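Local coordinates for putative uncharacterized protein (Dictyostelium purpureum, PDB 4R12), which probably serves as an essential subunit of gamma-secretase, the endoprotease complex that cleaves Notch receptors and other integral membrane proteins within the membrane, at residues G196-W201 with T496-E501; F239-L244 with F265-A270; S246-L251 with R507-I512; K261-A266 with T436-I441; D356-V361 with P396-T401. All coordinates share one frame; numbering follows the deposited sequence.

Contact 1: residues G196-W201 with T496-E501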
# COMPACT_ATOMS: atom_id res chain seq x y z
N GLY A 196 -2.81 -5.40 -9.11
CA GLY A 196 -2.66 -4.05 -9.63
C GLY A 196 -3.79 -3.16 -9.17
O GLY A 196 -4.53 -3.50 -8.25
N GLY A 197 -3.94 -2.02 -9.83
CA GLY A 197 -5.02 -1.12 -9.46
C GLY A 197 -4.92 0.21 -10.17
O GLY A 197 -4.45 0.27 -11.30
N GLN A 198 -5.35 1.27 -9.48
CA GLN A 198 -5.29 2.61 -10.02
C GLN A 198 -4.41 3.54 -9.17
O GLN A 198 -4.57 3.60 -7.94
CB GLN A 198 -6.70 3.21 -10.12
CG GLN A 198 -7.65 2.45 -11.06
CD GLN A 198 -7.24 2.54 -12.53
OE1 GLN A 198 -6.97 3.62 -13.04
NE2 GLN A 198 -7.18 1.39 -13.20
N SER A 199 -3.50 4.25 -9.83
CA SER A 199 -2.76 5.35 -9.22
C SER A 199 -3.59 6.61 -9.37
O SER A 199 -4.56 6.62 -10.13
CB SER A 199 -1.38 5.54 -9.86
OG SER A 199 -0.62 4.34 -9.84
N ILE A 200 -3.21 7.68 -8.67
CA ILE A 200 -3.92 8.96 -8.78
C ILE A 200 -2.91 10.11 -8.84
O ILE A 200 -1.97 10.16 -8.05
CB ILE A 200 -4.89 9.23 -7.60
CG1 ILE A 200 -5.74 8.01 -7.24
CG2 ILE A 200 -5.84 10.40 -7.92
CD1 ILE A 200 -5.19 7.19 -6.07
N TRP A 201 -3.10 11.02 -9.80
CA TRP A 201 -2.26 12.23 -9.83
C TRP A 201 -3.12 13.48 -9.92
O TRP A 201 -4.30 13.43 -10.30
CB TRP A 201 -1.24 12.18 -10.99
CG TRP A 201 -1.83 12.16 -12.37
CD1 TRP A 201 -2.21 11.06 -13.08
CD2 TRP A 201 -2.06 13.29 -13.22
NE1 TRP A 201 -2.69 11.43 -14.31
CE2 TRP A 201 -2.61 12.79 -14.42
CE3 TRP A 201 -1.89 14.67 -13.07
CZ2 TRP A 201 -2.98 13.63 -15.47
CZ3 TRP A 201 -2.26 15.50 -14.12
CH2 TRP A 201 -2.79 14.98 -15.30
N THR A 496 -11.92 -2.28 -14.89
CA THR A 496 -11.01 -2.02 -13.77
C THR A 496 -11.73 -2.09 -12.43
O THR A 496 -12.93 -1.83 -12.34
CB THR A 496 -10.33 -0.64 -13.89
OG1 THR A 496 -11.33 0.38 -13.98
CG2 THR A 496 -9.42 -0.59 -15.12
N LEU A 497 -10.98 -2.44 -11.40
CA LEU A 497 -11.51 -2.59 -10.04
C LEU A 497 -10.68 -1.77 -9.08
O LEU A 497 -9.45 -1.65 -9.25
CB LEU A 497 -11.50 -4.05 -9.61
CG LEU A 497 -12.31 -5.06 -10.43
CD1 LEU A 497 -11.96 -6.48 -9.98
CD2 LEU A 497 -13.80 -4.78 -10.29
N SER A 498 -11.32 -1.22 -8.05
CA SER A 498 -10.59 -0.51 -7.00
C SER A 498 -11.23 -0.69 -5.63
O SER A 498 -12.45 -0.54 -5.49
CB SER A 498 -10.48 0.99 -7.32
OG SER A 498 -9.52 1.25 -8.32
N PRO A 499 -10.42 -0.99 -4.61
CA PRO A 499 -10.92 -1.06 -3.24
C PRO A 499 -11.31 0.32 -2.71
O PRO A 499 -10.97 1.35 -3.31
CB PRO A 499 -9.74 -1.62 -2.44
CG PRO A 499 -8.71 -2.07 -3.49
CD PRO A 499 -8.97 -1.24 -4.69
N TYR A 500 -12.01 0.32 -1.58
CA TYR A 500 -12.50 1.54 -0.94
C TYR A 500 -11.39 2.55 -0.75
O TYR A 500 -11.57 3.73 -1.03
CB TYR A 500 -13.13 1.20 0.41
CG TYR A 500 -13.73 2.39 1.12
CD1 TYR A 500 -15.02 2.82 0.84
CD2 TYR A 500 -13.00 3.08 2.09
CE1 TYR A 500 -15.58 3.93 1.49
CE2 TYR A 500 -13.55 4.18 2.75
CZ TYR A 500 -14.84 4.60 2.44
OH TYR A 500 -15.39 5.69 3.10
N GLU A 501 -10.24 2.07 -0.29
CA GLU A 501 -9.10 2.93 0.01
C GLU A 501 -8.64 3.77 -1.19
O GLU A 501 -8.35 4.95 -1.03
CB GLU A 501 -7.93 2.10 0.54
CG GLU A 501 -8.02 1.80 2.03
CD GLU A 501 -9.01 0.69 2.38
OE1 GLU A 501 -9.28 0.51 3.59
OE2 GLU A 501 -9.50 -0.00 1.45
O HOH W 1 -7.23 0.47 -7.49
O HOH W 2 -7.73 -1.01 -11.31
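Gln198 meets Ser498 and Thr496 through different parts of its side chain. Its CG lies 3.5 Å from Ser498 OG, while the amide NE2 rests against the methyl of Thr496, 3.6 Å from CG2, with the two side chains crossing at about a right angle. A bend at chi2 (-67°) brings the amide round to that methyl. No direct hydrogen bond spans the two segments; two waters do the work instead. One accepts from Gln198 N at 2.9 Å and pairs with Ser498 OG at 2.6 Å. The other accepts from Gln198 NE2 at 3.1 Å and donates to Leu497 O at 2.8 Å, so the backbone and side chain of one glutamine are both linked by water to 496-501. Strand 192-203, to which Gln198 belongs, runs antiparallel to both 262-268 and 542-548 in an alpha/beta fold whose large lobe is related to the zinc exopeptidases. The opposing residues lead into helix 500-512, with Pro499 at its N-cap position. Further out, NE2 of Gln198 also hydrogen-bonds Asn547 OD1 on strand 542-548, which holds the amide in place. The carbonyl of Gln198 receives Asn269 ND2, and Ser199 OG pairs with Asn269 N, fixing the strand from the 262-268 side. On the helix side, Lys503 NZ hydrogen-bonds the carbonyl of Ser498.

Contact 2: residues F239-L244 with F265-A270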
# COMPACT_ATOMS: atom_id res chain seq x y z
N PHE A 239 1.58 6.72 6.66
CA PHE A 239 1.99 7.98 7.32
C PHE A 239 2.30 9.02 6.24
O PHE A 239 1.77 10.15 6.29
CB PHE A 239 3.19 7.76 8.26
CG PHE A 239 3.60 8.99 9.06
CD1 PHE A 239 4.33 10.02 8.48
CD2 PHE A 239 3.32 9.06 10.42
CE1 PHE A 239 4.73 11.12 9.23
CE2 PHE A 239 3.73 10.16 11.17
CZ PHE A 239 4.43 11.19 10.58
N ALA A 240 3.12 8.66 5.25
CA ALA A 240 3.42 9.54 4.13
C ALA A 240 2.17 9.92 3.31
O ALA A 240 2.03 11.06 2.88
CB ALA A 240 4.50 8.91 3.20
N THR A 241 1.27 8.96 3.11
CA THR A 241 0.03 9.28 2.40
C THR A 241 -0.76 10.39 3.12
O THR A 241 -1.22 11.34 2.49
CB THR A 241 -0.85 8.03 2.24
OG1 THR A 241 -0.10 7.03 1.54
CG2 THR A 241 -2.12 8.38 1.45
N VAL A 242 -0.90 10.26 4.44
CA VAL A 242 -1.56 11.30 5.24
C VAL A 242 -0.82 12.63 5.12
O VAL A 242 -1.43 13.71 4.98
CB VAL A 242 -1.63 10.88 6.72
CG1 VAL A 242 -2.09 12.04 7.59
CG2 VAL A 242 -2.56 9.69 6.89
N THR A 243 0.50 12.54 5.21
CA THR A 243 1.37 13.71 5.10
C THR A 243 1.13 14.46 3.81
O THR A 243 0.84 15.66 3.82
CB THR A 243 2.86 13.30 5.18
OG1 THR A 243 3.14 12.70 6.45
CG2 THR A 243 3.75 14.54 5.00
N LEU A 244 1.25 13.76 2.68
CA LEU A 244 1.14 14.44 1.38
C LEU A 244 -0.27 14.98 1.13
O LEU A 244 -0.43 16.10 0.60
CB LEU A 244 1.55 13.51 0.25
CG LEU A 244 1.69 14.23 -1.09
CD1 LEU A 244 2.63 15.45 -0.95
CD2 LEU A 244 2.22 13.26 -2.15
N PHE A 265 1.20 16.20 -8.01
CA PHE A 265 1.27 15.26 -6.90
C PHE A 265 0.87 13.90 -7.42
O PHE A 265 -0.16 13.78 -8.10
CB PHE A 265 0.34 15.70 -5.75
CG PHE A 265 0.57 17.12 -5.30
CD1 PHE A 265 1.55 17.41 -4.36
CD2 PHE A 265 -0.19 18.15 -5.82
CE1 PHE A 265 1.76 18.71 -3.94
CE2 PHE A 265 0.02 19.46 -5.40
CZ PHE A 265 1.00 19.74 -4.46
N ALA A 266 1.65 12.87 -7.12
CA ALA A 266 1.28 11.53 -7.61
C ALA A 266 1.26 10.50 -6.49
O ALA A 266 2.21 10.40 -5.70
CB ALA A 266 2.23 11.08 -8.75
N PHE A 267 0.17 9.73 -6.43
CA PHE A 267 0.02 8.64 -5.48
C PHE A 267 0.03 7.32 -6.25
O PHE A 267 -0.99 6.96 -6.85
CB PHE A 267 -1.30 8.78 -4.69
CG PHE A 267 -1.36 10.00 -3.80
CD1 PHE A 267 -1.53 11.28 -4.33
CD2 PHE A 267 -1.26 9.87 -2.42
CE1 PHE A 267 -1.58 12.39 -3.50
CE2 PHE A 267 -1.31 10.99 -1.58
CZ PHE A 267 -1.48 12.24 -2.12
N TRP A 268 1.17 6.63 -6.26
CA TRP A 268 1.35 5.44 -7.10
C TRP A 268 0.77 4.21 -6.42
O TRP A 268 1.03 3.98 -5.24
CB TRP A 268 2.83 5.17 -7.43
CG TRP A 268 3.57 6.28 -8.09
CD1 TRP A 268 4.73 6.87 -7.65
CD2 TRP A 268 3.21 6.95 -9.31
NE1 TRP A 268 5.11 7.86 -8.53
CE2 TRP A 268 4.20 7.93 -9.55
CE3 TRP A 268 2.16 6.81 -10.23
CZ2 TRP A 268 4.16 8.77 -10.66
CZ3 TRP A 268 2.13 7.65 -11.33
CH2 TRP A 268 3.12 8.61 -11.53
N ASN A 269 0.01 3.41 -7.17
CA ASN A 269 -0.56 2.18 -6.62
C ASN A 269 0.23 0.96 -7.10
O ASN A 269 0.91 1.03 -8.13
CB ASN A 269 -2.02 2.06 -7.02
CG ASN A 269 -2.83 1.20 -6.06
OD1 ASN A 269 -2.26 0.47 -5.24
ND2 ASN A 269 -4.16 1.26 -6.17
N ALA A 270 0.14 -0.12 -6.35
CA ALA A 270 0.77 -1.41 -6.66
C ALA A 270 2.29 -1.34 -6.83
O ALA A 270 2.91 -2.19 -7.48
CB ALA A 270 0.10 -2.02 -7.91
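Leu244 carries most of the apolar contact, dividing its two methyls between Phe267 and Phe265. CD2 makes an off-centre CH-pi contact with the Phe267 ring, 4.3 Å from its centroid and 28° off the normal; its nearest ring atom is Phe267 CZ, 3.8 Å away. The other methyl, CD1, approaches Phe265 CD1 to 4.1 Å. With CG swung opposite the backbone N (chi1 -170°), the leucine fork reaches both rings, which project from the same side of the strand as alternate residues. Thr241, about one helical turn earlier, adds a methyl at the edge of the Phe267 ring, with CG2 4.1 Å from CE2 and near the ring plane. Between backbones, the helix 239-244 and strand 265-268 axes run roughly antiparallel, 10.5 Å apart at an angle of 156°, as expected for the helix of a beta-alpha-beta crossover packed on its sheet: helix 234-252 links the parallel neighbours 214-220 and 262-268. As for polar groups, Thr243, whose OG1 donates to Phe239 O at 2.9 Å, faces helix 427-441 instead. Thr241 OG1 is bonded to Ser237 O within its own helix, so the side chain of this threonine offers the strand only its methyl; no hydrogen bond crosses, and the contact rests on dispersion and shape.

Contact 3: residues S246-L251 with R507-I512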
# COMPACT_ATOMS: atom_id res chain seq x y z
N SER A 246 -2.18 16.03 3.47
CA SER A 246 -2.29 17.17 4.39
C SER A 246 -1.46 18.37 3.88
O SER A 246 -1.85 19.53 4.06
CB SER A 246 -1.85 16.77 5.80
OG SER A 246 -2.67 15.70 6.28
N VAL A 247 -0.34 18.08 3.23
CA VAL A 247 0.43 19.09 2.53
C VAL A 247 -0.41 19.75 1.43
O VAL A 247 -0.45 20.97 1.30
CB VAL A 247 1.71 18.47 1.90
CG1 VAL A 247 2.29 19.38 0.81
CG2 VAL A 247 2.77 18.20 2.98
N ILE A 248 -1.09 18.92 0.64
CA ILE A 248 -1.94 19.39 -0.46
C ILE A 248 -3.10 20.23 0.11
O ILE A 248 -3.38 21.33 -0.37
CB ILE A 248 -2.46 18.19 -1.29
CG1 ILE A 248 -1.29 17.55 -2.03
CG2 ILE A 248 -3.52 18.64 -2.29
CD1 ILE A 248 -1.59 16.22 -2.65
N LYS A 249 -3.73 19.74 1.17
CA LYS A 249 -4.79 20.52 1.79
C LYS A 249 -4.26 21.88 2.29
O LYS A 249 -4.94 22.91 2.17
CB LYS A 249 -5.43 19.75 2.94
CG LYS A 249 -6.58 20.51 3.63
CD LYS A 249 -7.86 20.51 2.77
CE LYS A 249 -9.02 21.19 3.52
NZ LYS A 249 -10.21 21.37 2.65
N SER A 250 -3.05 21.87 2.85
CA SER A 250 -2.47 23.11 3.36
C SER A 250 -2.13 24.06 2.21
O SER A 250 -2.34 25.27 2.31
CB SER A 250 -1.24 22.81 4.21
OG SER A 250 -1.59 21.94 5.28
N LEU A 251 -1.59 23.51 1.13
CA LEU A 251 -1.26 24.32 -0.04
C LEU A 251 -2.50 24.82 -0.76
O LEU A 251 -2.43 25.82 -1.48
CB LEU A 251 -0.38 23.53 -1.01
CG LEU A 251 1.06 23.31 -0.54
CD1 LEU A 251 1.84 22.42 -1.51
CD2 LEU A 251 1.75 24.65 -0.34
N ARG A 507 -11.29 10.43 -4.44
CA ARG A 507 -12.35 11.43 -4.25
C ARG A 507 -11.91 12.55 -3.31
O ARG A 507 -12.30 13.72 -3.50
CB ARG A 507 -13.61 10.76 -3.72
CG ARG A 507 -14.22 9.67 -4.61
CD ARG A 507 -15.25 10.20 -5.59
NE ARG A 507 -16.39 10.84 -4.92
CZ ARG A 507 -17.34 11.50 -5.58
NH1 ARG A 507 -17.27 11.60 -6.90
NH2 ARG A 507 -18.35 12.06 -4.92
N LEU A 508 -11.10 12.22 -2.31
CA LEU A 508 -10.59 13.23 -1.39
C LEU A 508 -9.58 14.17 -2.08
O LEU A 508 -9.69 15.39 -1.97
CB LEU A 508 -9.96 12.56 -0.16
CG LEU A 508 -9.35 13.49 0.88
CD1 LEU A 508 -10.44 14.42 1.49
CD2 LEU A 508 -8.62 12.69 1.97
N LEU A 509 -8.63 13.60 -2.81
CA LEU A 509 -7.63 14.38 -3.54
C LEU A 509 -8.30 15.28 -4.59
O LEU A 509 -7.96 16.45 -4.73
CB LEU A 509 -6.60 13.47 -4.23
CG LEU A 509 -5.47 14.13 -5.05
CD1 LEU A 509 -4.68 15.09 -4.18
CD2 LEU A 509 -4.54 13.08 -5.64
N TYR A 510 -9.24 14.69 -5.33
CA TYR A 510 -10.02 15.43 -6.33
C TYR A 510 -10.69 16.65 -5.68
O TYR A 510 -10.61 17.76 -6.19
CB TYR A 510 -11.06 14.51 -6.97
CG TYR A 510 -11.78 15.09 -8.17
CD1 TYR A 510 -12.82 16.01 -8.02
CD2 TYR A 510 -11.42 14.72 -9.47
CE1 TYR A 510 -13.47 16.55 -9.13
CE2 TYR A 510 -12.06 15.25 -10.58
CZ TYR A 510 -13.09 16.16 -10.41
OH TYR A 510 -13.74 16.69 -11.50
N SER A 511 -11.32 16.43 -4.53
CA SER A 511 -12.04 17.50 -3.85
C SER A 511 -11.10 18.60 -3.32
O SER A 511 -11.39 19.78 -3.48
CB SER A 511 -12.86 16.92 -2.69
OG SER A 511 -13.50 17.96 -1.98
N ILE A 512 -9.99 18.21 -2.70
CA ILE A 512 -9.11 19.20 -2.07
C ILE A 512 -8.50 20.13 -3.11
O ILE A 512 -8.24 21.30 -2.86
CB ILE A 512 -7.98 18.53 -1.28
CG1 ILE A 512 -8.52 17.89 -0.01
CG2 ILE A 512 -6.90 19.54 -0.90
CD1 ILE A 512 -7.43 16.97 0.60
O HOH W 3 -9.39 22.44 -0.14
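Ile248 and Ile512 have matching first torsions (chi1 -68° and -72°), which turn each CG2 opposite its own backbone N and bring these two branches together at 3.8 Å. The other arm of Ile248 runs out to CD1 and meets Leu509 CD1 at 3.6 Å, the two side chains crossing at about a right angle. Ile512 CG2 is wedged further against the backbone of helix 234-252, 3.6 Å from Lys249 CA. Lys249 folds over the same isoleucine: its chain bends at chi2, and CD comes 3.9 Å from Ile512 CG1. Beyond that apolar stem, the ammonium NZ reaches a water at 3.1 Å, which in turn donates to Ile512 O at 3.2 Å, so a single residue is covered on its side chain and linked at its carbonyl. The axes of segments 246-251 and 507-512 run almost parallel, 10.2 Å apart at 18°. Helix 452-463 adjoins the pair, with Phe454 touching both Lys249 and Ile512, and strand 262-268 offers Phe267 to both Ile248 and Leu509; helix 427-441 packs against Val247 and Leu251 of helix 234-252.

Contact 4: residues K261-A266 with T436-I441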
# COMPACT_ATOMS: atom_id res chain seq x y z
N LYS A 261 6.55 27.38 -11.59
CA LYS A 261 6.60 25.98 -12.02
C LYS A 261 5.29 25.28 -11.70
O LYS A 261 4.57 25.69 -10.79
CB LYS A 261 7.77 25.25 -11.36
CG LYS A 261 9.15 25.81 -11.76
CD LYS A 261 10.26 24.87 -11.32
CE LYS A 261 11.64 25.45 -11.65
NZ LYS A 261 12.70 24.51 -11.18
N GLU A 262 4.98 24.23 -12.44
CA GLU A 262 3.81 23.42 -12.13
C GLU A 262 4.19 22.41 -11.06
O GLU A 262 5.32 21.92 -11.03
CB GLU A 262 3.30 22.70 -13.38
CG GLU A 262 2.83 23.62 -14.48
CD GLU A 262 1.44 24.20 -14.23
OE1 GLU A 262 0.83 23.90 -13.18
OE2 GLU A 262 0.97 24.96 -15.10
N VAL A 263 3.25 22.10 -10.18
CA VAL A 263 3.47 21.00 -9.24
C VAL A 263 2.44 19.92 -9.51
O VAL A 263 1.24 20.18 -9.59
CB VAL A 263 3.38 21.46 -7.76
CG1 VAL A 263 3.57 20.27 -6.84
CG2 VAL A 263 4.45 22.51 -7.47
N VAL A 264 2.94 18.69 -9.68
CA VAL A 264 2.09 17.52 -9.85
C VAL A 264 2.30 16.58 -8.66
O VAL A 264 3.43 16.22 -8.34
CB VAL A 264 2.38 16.78 -11.17
CG1 VAL A 264 1.69 15.42 -11.19
CG2 VAL A 264 1.94 17.61 -12.36
N PHE A 265 1.20 16.20 -8.01
CA PHE A 265 1.27 15.26 -6.90
C PHE A 265 0.87 13.90 -7.42
O PHE A 265 -0.16 13.78 -8.10
CB PHE A 265 0.34 15.70 -5.75
CG PHE A 265 0.57 17.12 -5.30
CD1 PHE A 265 1.55 17.41 -4.36
CD2 PHE A 265 -0.19 18.15 -5.82
CE1 PHE A 265 1.76 18.71 -3.94
CE2 PHE A 265 0.02 19.46 -5.40
CZ PHE A 265 1.00 19.74 -4.46
N ALA A 266 1.65 12.87 -7.12
CA ALA A 266 1.28 11.53 -7.61
C ALA A 266 1.26 10.50 -6.49
O ALA A 266 2.21 10.40 -5.70
CB ALA A 266 2.23 11.08 -8.75
N THR A 436 6.03 24.15 2.97
CA THR A 436 6.83 25.36 2.78
C THR A 436 7.92 25.11 1.72
O THR A 436 8.20 25.97 0.87
CB THR A 436 7.45 25.79 4.11
OG1 THR A 436 6.40 26.07 5.05
CG2 THR A 436 8.32 27.06 3.94
N PHE A 437 8.52 23.93 1.78
CA PHE A 437 9.56 23.54 0.84
C PHE A 437 9.03 23.52 -0.59
O PHE A 437 9.63 24.09 -1.49
CB PHE A 437 10.13 22.17 1.24
CG PHE A 437 10.93 21.48 0.16
CD1 PHE A 437 12.15 21.99 -0.26
CD2 PHE A 437 10.48 20.29 -0.39
CE1 PHE A 437 12.89 21.34 -1.25
CE2 PHE A 437 11.22 19.63 -1.38
CZ PHE A 437 12.43 20.16 -1.81
N ILE A 438 7.90 22.83 -0.80
CA ILE A 438 7.29 22.76 -2.12
C ILE A 438 6.92 24.15 -2.63
O ILE A 438 7.18 24.47 -3.80
CB ILE A 438 6.05 21.85 -2.09
CG1 ILE A 438 6.50 20.39 -1.96
CG2 ILE A 438 5.18 22.04 -3.36
CD1 ILE A 438 5.42 19.44 -1.50
N ASP A 439 6.35 24.98 -1.76
CA ASP A 439 6.03 26.35 -2.13
C ASP A 439 7.28 27.12 -2.57
O ASP A 439 7.26 27.82 -3.58
CB ASP A 439 5.34 27.07 -0.96
CG ASP A 439 5.00 28.53 -1.28
OD1 ASP A 439 3.98 28.77 -1.96
OD2 ASP A 439 5.75 29.43 -0.85
N ARG A 440 8.38 26.96 -1.84
CA ARG A 440 9.61 27.66 -2.20
C ARG A 440 10.17 27.19 -3.54
O ARG A 440 10.50 28.03 -4.39
CB ARG A 440 10.65 27.51 -1.09
CG ARG A 440 10.31 28.32 0.16
CD ARG A 440 11.52 28.47 1.08
NE ARG A 440 12.65 29.09 0.39
CZ ARG A 440 13.91 29.07 0.83
NH1 ARG A 440 14.23 28.45 1.96
NH2 ARG A 440 14.86 29.66 0.12
N ILE A 441 10.27 25.88 -3.76
CA ILE A 441 10.88 25.46 -5.02
C ILE A 441 9.91 25.62 -6.19
O ILE A 441 10.33 25.57 -7.35
CB ILE A 441 11.38 23.99 -5.00
CG1 ILE A 441 10.22 23.01 -4.83
CG2 ILE A 441 12.46 23.78 -3.93
CD1 ILE A 441 10.64 21.58 -5.03
O HOH W 4 12.80 24.83 -8.40
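Ile438 buries the most surface here and meets two residues of the strand. Its CG2 faces Val263 CG2 at 4.2 Å, and its CD1 comes up to the edge of the Phe265 ring, near the ring plane and 4.5 Å from CE1. Val263 uses both methyls: while CG2 takes the isoleucine, CG1 lies 3.5 Å above one face of the Phe265 ring, toward the rim, and so backs the ring from its own strand. Ile441 contributes chiefly through its carbonyl at the C-terminal end of helix 427-441. Lys261 stretches past it, extended beyond CG, with CD 4.0 Å from Ile441 O and NZ bound to a water at 2.8 Å that donates to the same oxygen, also at 2.8 Å. The positive charge beside the helix terminus would probably be favourable; NZ also has a weak, long ion pair with Glu213. Helix 234-252 packs Val247 and Leu251 on Ile438 and Leu244 and Ile248 on Phe265, so the two helices lie side by side on strand 262-268. Such a layer of helices laid on the side chains of a central sheet is typical of the alpha/beta fold that the nicastrin large lobe shares with zinc exopeptidases.

Contact 5: residues D356-V361 with P396-T401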
# COMPACT_ATOMS: atom_id res chain seq x y z
N ASP A 356 19.45 21.82 -0.10
CA ASP A 356 19.77 23.02 0.69
C ASP A 356 18.49 23.72 1.15
O ASP A 356 18.40 24.19 2.29
CB ASP A 356 20.66 23.99 -0.10
CG ASP A 356 22.13 23.56 -0.14
OD1 ASP A 356 22.49 22.49 0.42
OD2 ASP A 356 22.93 24.29 -0.76
N ILE A 357 17.48 23.78 0.28
CA ILE A 357 16.22 24.43 0.63
C ILE A 357 15.48 23.64 1.72
O ILE A 357 14.91 24.22 2.66
CB ILE A 357 15.33 24.61 -0.61
CG1 ILE A 357 16.02 25.54 -1.61
CG2 ILE A 357 13.97 25.19 -0.23
CD1 ILE A 357 15.59 25.34 -3.04
N LEU A 358 15.49 22.31 1.61
CA LEU A 358 14.91 21.47 2.65
C LEU A 358 15.54 21.72 4.01
O LEU A 358 14.82 21.88 5.00
CB LEU A 358 15.05 19.98 2.30
CG LEU A 358 13.91 19.31 1.54
CD1 LEU A 358 14.28 17.88 1.21
CD2 LEU A 358 12.62 19.33 2.36
N ASP A 359 16.88 21.75 4.06
CA ASP A 359 17.64 22.08 5.27
C ASP A 359 17.23 23.43 5.87
O ASP A 359 17.04 23.56 7.07
CB ASP A 359 19.15 22.12 4.99
CG ASP A 359 19.74 20.75 4.64
OD1 ASP A 359 19.11 19.72 4.97
OD2 ASP A 359 20.84 20.73 4.05
N GLN A 360 17.14 24.43 5.00
CA GLN A 360 16.77 25.77 5.40
C GLN A 360 15.38 25.81 6.03
O GLN A 360 15.19 26.38 7.10
CB GLN A 360 16.81 26.72 4.20
CG GLN A 360 18.23 27.02 3.69
CD GLN A 360 18.21 27.69 2.33
OE1 GLN A 360 17.23 28.35 1.96
NE2 GLN A 360 19.28 27.50 1.56
N VAL A 361 14.40 25.20 5.36
CA VAL A 361 13.05 25.21 5.88
C VAL A 361 12.99 24.53 7.24
O VAL A 361 12.38 25.04 8.17
CB VAL A 361 12.06 24.54 4.91
CG1 VAL A 361 10.67 24.50 5.53
CG2 VAL A 361 12.02 25.31 3.61
N PRO A 396 17.18 16.51 -10.65
CA PRO A 396 17.39 16.17 -9.24
C PRO A 396 16.27 15.29 -8.68
O PRO A 396 15.08 15.58 -8.86
CB PRO A 396 17.42 17.54 -8.56
CG PRO A 396 16.65 18.43 -9.47
CD PRO A 396 16.94 17.95 -10.85
N VAL A 397 16.67 14.21 -8.02
CA VAL A 397 15.75 13.30 -7.37
C VAL A 397 16.10 13.21 -5.90
O VAL A 397 17.26 12.98 -5.54
CB VAL A 397 15.82 11.90 -8.01
CG1 VAL A 397 14.96 10.92 -7.22
CG2 VAL A 397 15.38 11.95 -9.48
N VAL A 398 15.11 13.45 -5.05
CA VAL A 398 15.31 13.39 -3.61
C VAL A 398 14.29 12.44 -3.01
O VAL A 398 13.08 12.69 -3.07
CB VAL A 398 15.16 14.77 -2.94
CG1 VAL A 398 15.39 14.64 -1.44
CG2 VAL A 398 16.14 15.79 -3.56
N VAL A 399 14.79 11.34 -2.47
CA VAL A 399 13.95 10.40 -1.75
C VAL A 399 14.11 10.68 -0.26
O VAL A 399 15.21 10.60 0.28
CB VAL A 399 14.31 8.94 -2.09
CG1 VAL A 399 13.39 7.97 -1.38
CG2 VAL A 399 14.26 8.72 -3.61
N ILE A 400 13.02 11.03 0.40
CA ILE A 400 13.04 11.33 1.82
C ILE A 400 12.58 10.12 2.64
O ILE A 400 11.47 9.63 2.44
CB ILE A 400 12.13 12.54 2.14
CG1 ILE A 400 12.51 13.75 1.27
CG2 ILE A 400 12.20 12.88 3.62
CD1 ILE A 400 11.69 15.03 1.57
N THR A 401 13.42 9.64 3.55
CA THR A 401 13.09 8.48 4.38
C THR A 401 13.47 8.73 5.83
O THR A 401 14.07 9.76 6.17
CB THR A 401 13.85 7.19 3.93
OG1 THR A 401 15.18 7.19 4.47
CG2 THR A 401 13.93 7.08 2.41
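Leu358 and Ile400 reach toward each other tip to tip, methyl CD1 against methyl CD1, between a helix and the sheet it covers in the alpha/beta large lobe. Helix 352-362 follows strand 339-347 and packs on it through Leu358 and Leu344, while also reaching the antiparallel neighbour 397-401. Both side chains are drawn out to their full length. In Ile400 the CD1 methyl stands opposite CA (chi2 -178°), extending the CG1 arm toward Leu358. In Leu358, CD1 is likewise opposite CA, although the first torsion, at -92°, lies well off a staggered position. Leu358 CD1 and Ile400 CD1 come to 3.9 Å. Backbones stay far apart, with the CA atoms of Leu358 and Val398 the nearest pair at 10.2 Å, so only side chains make the contact. Val398, two residues before Ile400 and pointing from the same side of the strand, offers CG1 to the same leucine methyl. Neighbouring elements complete the buried setting: Leu344 also touches Val398 and Ile400, and Phe437 of helix 427-441 packs on Leu358. Arg440 NH1 donates to Gln360 OE1, tying helix 427-441 to helix 352-362. Leu358 CD1 thus sits across from two strand methyls that lie 4.8 Å from each other, Ile400 CD1 and Val398 CG1, and its distance to the latter is 4.3 Å.

Along the chain, contact 1 opens first, at 196-201, and closes only at 496-501, spanning contacts 2, 4 and 5. Contact 2 closes a short loop from 239-244 to 265-270, while contact 3 starts within it at 246-251 and ends last, at 507-512, so contact 3 crosses both contacts 1 and 2. Contact 4 begins on the strand where contact 2 ends, sharing Phe265 and Ala266, and closes at 436-441; contact 5 lies wholly within its span, and both fall within the span of contact 3. Strand 262-268 joins contacts 2 and 4, helix 234-252 joins 2 and 3, and helix 500-512 joins 1 and 3. Contact 5 meets contact 4 where helices 352-362 and 427-441 pack together.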